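Local coordinates for protein putative transcription regulator (Lactobacillus plantarum WCFS1, PDB 3COL) that probably binds DNA as a TetR-family regulator of transcription, through a helix-turn-helix domain near its N-terminus, at residues 21-24 with 30-33; 16-21 with 38-43. All coordinates share one frame; numbering follows the deposited sequence.

Interaction 1: 21-24 with 30-33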
loop_
_atom_site.group_PDB
_atom_site.type_symbol
_atom_site.label_atom_id
_atom_site.label_comp_id
_atom_site.label_asym_id
_atom_site.label_seq_id
_atom_site.Cartn_x
_atom_site.Cartn_y
_atom_site.Cartn_z
ATOM N N ALA A 21 -0.378 -13.339 13.103
ATOM C CA ALA A 21 0.277 -14.355 12.262
ATOM C C ALA A 21 -0.619 -14.893 11.159
ATOM O O ALA A 21 -0.194 -15.047 10.030
ATOM C CB ALA A 21 0.822 -15.525 13.129
ATOM N N ILE A 22 -1.856 -15.219 11.507
ATOM C CA ILE A 22 -2.849 -15.682 10.524
ATOM C C ILE A 22 -3.111 -14.615 9.446
ATOM O O ILE A 22 -3.111 -14.905 8.234
ATOM C CB ILE A 22 -4.193 -16.085 11.224
ATOM C CG1 ILE A 22 -3.987 -17.313 12.123
ATOM C CG2 ILE A 22 -5.294 -16.347 10.176
ATOM C CD1 ILE A 22 -5.149 -17.545 13.126
ATOM N N ILE A 23 -3.324 -13.380 9.885
ATOM C CA ILE A 23 -3.463 -12.263 8.946
ATOM C C ILE A 23 -2.289 -12.214 7.954
ATOM O O ILE A 23 -2.499 -12.067 6.753
ATOM C CB ILE A 23 -3.668 -10.899 9.692
ATOM C CG1 ILE A 23 -5.018 -10.921 10.453
ATOM C CG2 ILE A 23 -3.585 -9.691 8.714
ATOM C CD1 ILE A 23 -5.316 -9.666 11.288
ATOM N N LEU A 24 -1.055 -12.355 8.449
ATOM C CA LEU A 24 0.108 -12.291 7.566
ATOM C C LEU A 24 0.132 -13.461 6.581
ATOM O O LEU A 24 0.483 -13.275 5.420
ATOM C CB LEU A 24 1.404 -12.219 8.367
ATOM C CG LEU A 24 1.647 -10.935 9.167
ATOM C CD1 LEU A 24 2.901 -11.093 10.010
ATOM C CD2 LEU A 24 1.790 -9.731 8.242
ATOM N N GLY A 30 -8.775 -15.289 6.772
ATOM C CA GLY A 30 -8.302 -16.548 7.333
ATOM C C GLY A 30 -8.488 -16.673 8.842
ATOM O O GLY A 30 -8.364 -17.759 9.384
ATOM N N VAL A 31 -8.772 -15.572 9.533
ATOM C CA VAL A 31 -8.939 -15.610 10.992
ATOM C C VAL A 31 -10.236 -16.354 11.419
ATOM O O VAL A 31 -11.308 -16.103 10.862
ATOM C CB VAL A 31 -8.896 -14.177 11.597
ATOM C CG1 VAL A 31 -9.205 -14.175 13.100
ATOM C CG2 VAL A 31 -7.521 -13.502 11.334
ATOM N N SER A 32 -10.119 -17.280 12.378
ATOM C CA SER A 32 -11.274 -17.891 13.028
ATOM C C SER A 32 -10.903 -18.161 14.477
ATOM O O SER A 32 -9.729 -18.300 14.802
ATOM C CB SER A 32 -11.693 -19.173 12.312
ATOM O OG SER A 32 -10.853 -20.269 12.661
ATOM N N THR A 33 -11.882 -18.191 15.357
ATOM C CA THR A 33 -11.632 -18.537 16.766
ATOM C C THR A 33 -10.967 -19.927 16.879
ATOM O O THR A 33 -10.028 -20.117 17.670
ATOM C CB THR A 33 -12.941 -18.473 17.576
ATOM O OG1 THR A 33 -13.477 -17.136 17.471
ATOM C CG2 THR A 33 -12.709 -18.823 19.071
#
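Ile22 and Val31 carry this contact, with Ile23, next along helix 11-26, adding a smaller share. Ile22 projects toward the loop and meets it through its CG2 branch. That methyl is anti to the backbone N and settles against the peptide joining Gly30 to Val31, with Ile22 CG2 3.5 Å from Gly30 O and 3.6 Å from Val31 N. The same methyl touches the CG2 branch of Val31 at 3.8 Å. Val31 CG2, lying beside its own backbone N (chi1 174° for CG1), therefore reaches two isoleucines at once: its second partner is Ile23 CG1, 3.7 Å away, where the two side chains cross obliquely. Beyond the segments, Val31 also packs on Leu57 of helix 54-67, and Ile23 on Gln112 and Ile113 of helix 106-117. The loop leads straight into helix 33-40, where Ser32 is the N-cap, its OG accepting from Lys35 N. Gly30 O takes a hydrogen bond from Lys35 NZ, which gives this carbonyl a polar partner although a methyl lies against it. Between the two segments the contact is purely van der Waals, resting on the shapes of branched aliphatic side chains, while these loop hydrogen bonds go to Lys35.

Interaction 2: 16-21 with 38-43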
loop_
_atom_site.group_PDB
_atom_site.type_symbol
_atom_site.label_atom_id
_atom_site.label_comp_id
_atom_site.label_asym_id
_atom_site.label_seq_id
_atom_site.Cartn_x
_atom_site.Cartn_y
_atom_site.Cartn_z
ATOM N N GLN A 16 -3.715 -12.216 20.433
ATOM C CA GLN A 16 -3.452 -11.199 19.439
ATOM C C GLN A 16 -2.268 -11.556 18.517
ATOM O O GLN A 16 -2.331 -11.351 17.308
ATOM C CB GLN A 16 -3.171 -9.881 20.142
ATOM C CG GLN A 16 -4.364 -9.296 20.879
ATOM C CD GLN A 16 -3.966 -8.055 21.670
ATOM O OE1 GLN A 16 -3.005 -8.071 22.421
ATOM N NE2 GLN A 16 -4.692 -6.979 21.479
ATOM N N ASP A 17 -1.198 -12.101 19.089
ATOM C CA ASP A 17 -0.056 -12.552 18.280
ATOM C C ASP A 17 -0.483 -13.620 17.286
ATOM O O ASP A 17 -0.074 -13.585 16.126
ATOM C CB ASP A 17 1.065 -13.078 19.159
ATOM C CG ASP A 17 1.811 -11.979 19.865
ATOM O OD1 ASP A 17 1.569 -10.775 19.563
ATOM O OD2 ASP A 17 2.665 -12.319 20.705
ATOM N N ALA A 18 -1.302 -14.564 17.740
ATOM C CA ALA A 18 -1.855 -15.609 16.848
ATOM C C ALA A 18 -2.711 -15.045 15.677
ATOM O O ALA A 18 -2.534 -15.437 14.532
ATOM C CB ALA A 18 -2.664 -16.580 17.654
ATOM N N VAL A 19 -3.631 -14.121 15.978
ATOM C CA VAL A 19 -4.427 -13.418 14.947
ATOM C C VAL A 19 -3.504 -12.729 13.948
ATOM O O VAL A 19 -3.734 -12.806 12.748
ATOM C CB VAL A 19 -5.410 -12.367 15.583
ATOM C CG1 VAL A 19 -6.160 -11.528 14.511
ATOM C CG2 VAL A 19 -6.424 -13.066 16.514
ATOM N N ALA A 20 -2.466 -12.043 14.441
ATOM C CA ALA A 20 -1.597 -11.269 13.587
ATOM C C ALA A 20 -0.828 -12.179 12.610
ATOM O O ALA A 20 -0.669 -11.837 11.426
ATOM C CB ALA A 20 -0.661 -10.398 14.428
ATOM N N ALA A 21 -0.378 -13.339 13.103
ATOM C CA ALA A 21 0.277 -14.355 12.262
ATOM C C ALA A 21 -0.619 -14.893 11.159
ATOM O O ALA A 21 -0.194 -15.047 10.030
ATOM C CB ALA A 21 0.822 -15.525 13.129
ATOM N N LYS A 38 -6.136 -23.086 18.219
ATOM C CA LYS A 38 -5.166 -24.123 17.866
ATOM C C LYS A 38 -3.724 -23.585 17.885
ATOM O O LYS A 38 -2.822 -24.219 18.419
ATOM C CB LYS A 38 -5.513 -24.750 16.501
ATOM N N ARG A 39 -3.528 -22.386 17.345
ATOM C CA ARG A 39 -2.228 -21.731 17.391
ATOM C C ARG A 39 -1.706 -21.436 18.810
ATOM O O ARG A 39 -0.523 -21.653 19.098
ATOM C CB ARG A 39 -2.259 -20.438 16.581
ATOM C CG ARG A 39 -1.954 -20.645 15.116
ATOM C CD ARG A 39 -2.025 -19.316 14.380
ATOM N NE ARG A 39 -1.601 -19.455 12.988
ATOM C CZ ARG A 39 -0.352 -19.327 12.556
ATOM N NH1 ARG A 39 0.648 -19.071 13.401
ATOM N NH2 ARG A 39 -0.112 -19.461 11.263
ATOM N N VAL A 40 -2.586 -20.939 19.674
ATOM C CA VAL A 40 -2.217 -20.580 21.037
ATOM C C VAL A 40 -2.066 -21.836 21.896
ATOM O O VAL A 40 -1.275 -21.841 22.830
ATOM C CB VAL A 40 -3.202 -19.546 21.668
ATOM C CG1 VAL A 40 -2.804 -19.199 23.099
ATOM C CG2 VAL A 40 -3.213 -18.261 20.845
ATOM N N GLY A 41 -2.802 -22.896 21.557
ATOM C CA GLY A 41 -2.789 -24.110 22.331
ATOM C C GLY A 41 -3.784 -24.128 23.477
ATOM O O GLY A 41 -3.563 -24.812 24.488
ATOM N N ILE A 42 -4.891 -23.403 23.316
ATOM C CA ILE A 42 -5.945 -23.383 24.322
ATOM C C ILE A 42 -7.293 -23.776 23.714
ATOM O O ILE A 42 -7.430 -23.825 22.493
ATOM C CB ILE A 42 -6.066 -21.979 25.005
ATOM C CG1 ILE A 42 -6.312 -20.863 23.956
ATOM C CG2 ILE A 42 -4.830 -21.677 25.859
ATOM C CD1 ILE A 42 -6.342 -19.424 24.554
ATOM N N ALA A 43 -8.283 -24.029 24.568
ATOM C CA ALA A 43 -9.675 -24.264 24.156
ATOM C C ALA A 43 -10.311 -23.022 23.520
ATOM O O ALA A 43 -9.928 -21.890 23.843
ATOM C CB ALA A 43 -10.506 -24.703 25.357
#
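The first helix of the TetR-type DNA-binding domain, 11-26, meets the C-terminal end of helix 33-40 here, through two alanines one turn apart. Ala18 and Ala21 both direct their CB atoms at the second helix, and the small side chains let the backbones come close: Ala18 CA and Arg39 CA are 6.2 Å apart. Ala18 CB sits against Val40 CG2 at 3.6 Å, an apolar contact made by the valine branch that lies beside its own backbone N. On its other partner, Arg39, the same methyl meets the root of the side chain, with Ala18 CB 4.0 Å from Arg39 CB. From there the arginine runs extended from CG to NE (chi2 179°, chi3 174°), alongside helix 11-26. Its CD passes 3.9 Å from Ala18 O, and its guanidinium comes to rest at Ala21, whose CB lies over one face of the group, 3.6 Å from Arg39 NH1. In the helix-turn-helix of this family, helix 33-40 is the first of the pair and helix 44-48 the recognition helix; Gly41, with positive phi (87°), ends the former, and Ala43 is the N-cap of the latter. Ile42, in the turn between them, folds back onto Lys11 and Ile15 of helix 11-26. Helix 11-26 is also tied to helix 54-67: Asp17 OD1 forms a salt bridge with Arg64 NH1, and Gln16 NE2 hydrogen-bonds Ser60 OG.

In the fold
Both interactions start from helix 11-26 and share Ala21, and their centres are about 8 Å apart. Along the chain, the helix is met first by the loop at 30-33 and then by the C-terminal end of helix 33-40, so the lead-in to the helix-turn-helix and the end of its first helix both lie against helix 11-26. The two contacts join directly: Ile22 CG1 of interaction 1 packs on Arg39 NE of interaction 2, and Val31 CG2 on Val19 CG1. Interaction 1 is the more buried; interaction 2 is partly open to solvent. Together they place the entry and the C-terminal end of helix 33-40 beside helix 11-26, consistent with a compact TetR-type DNA-binding domain.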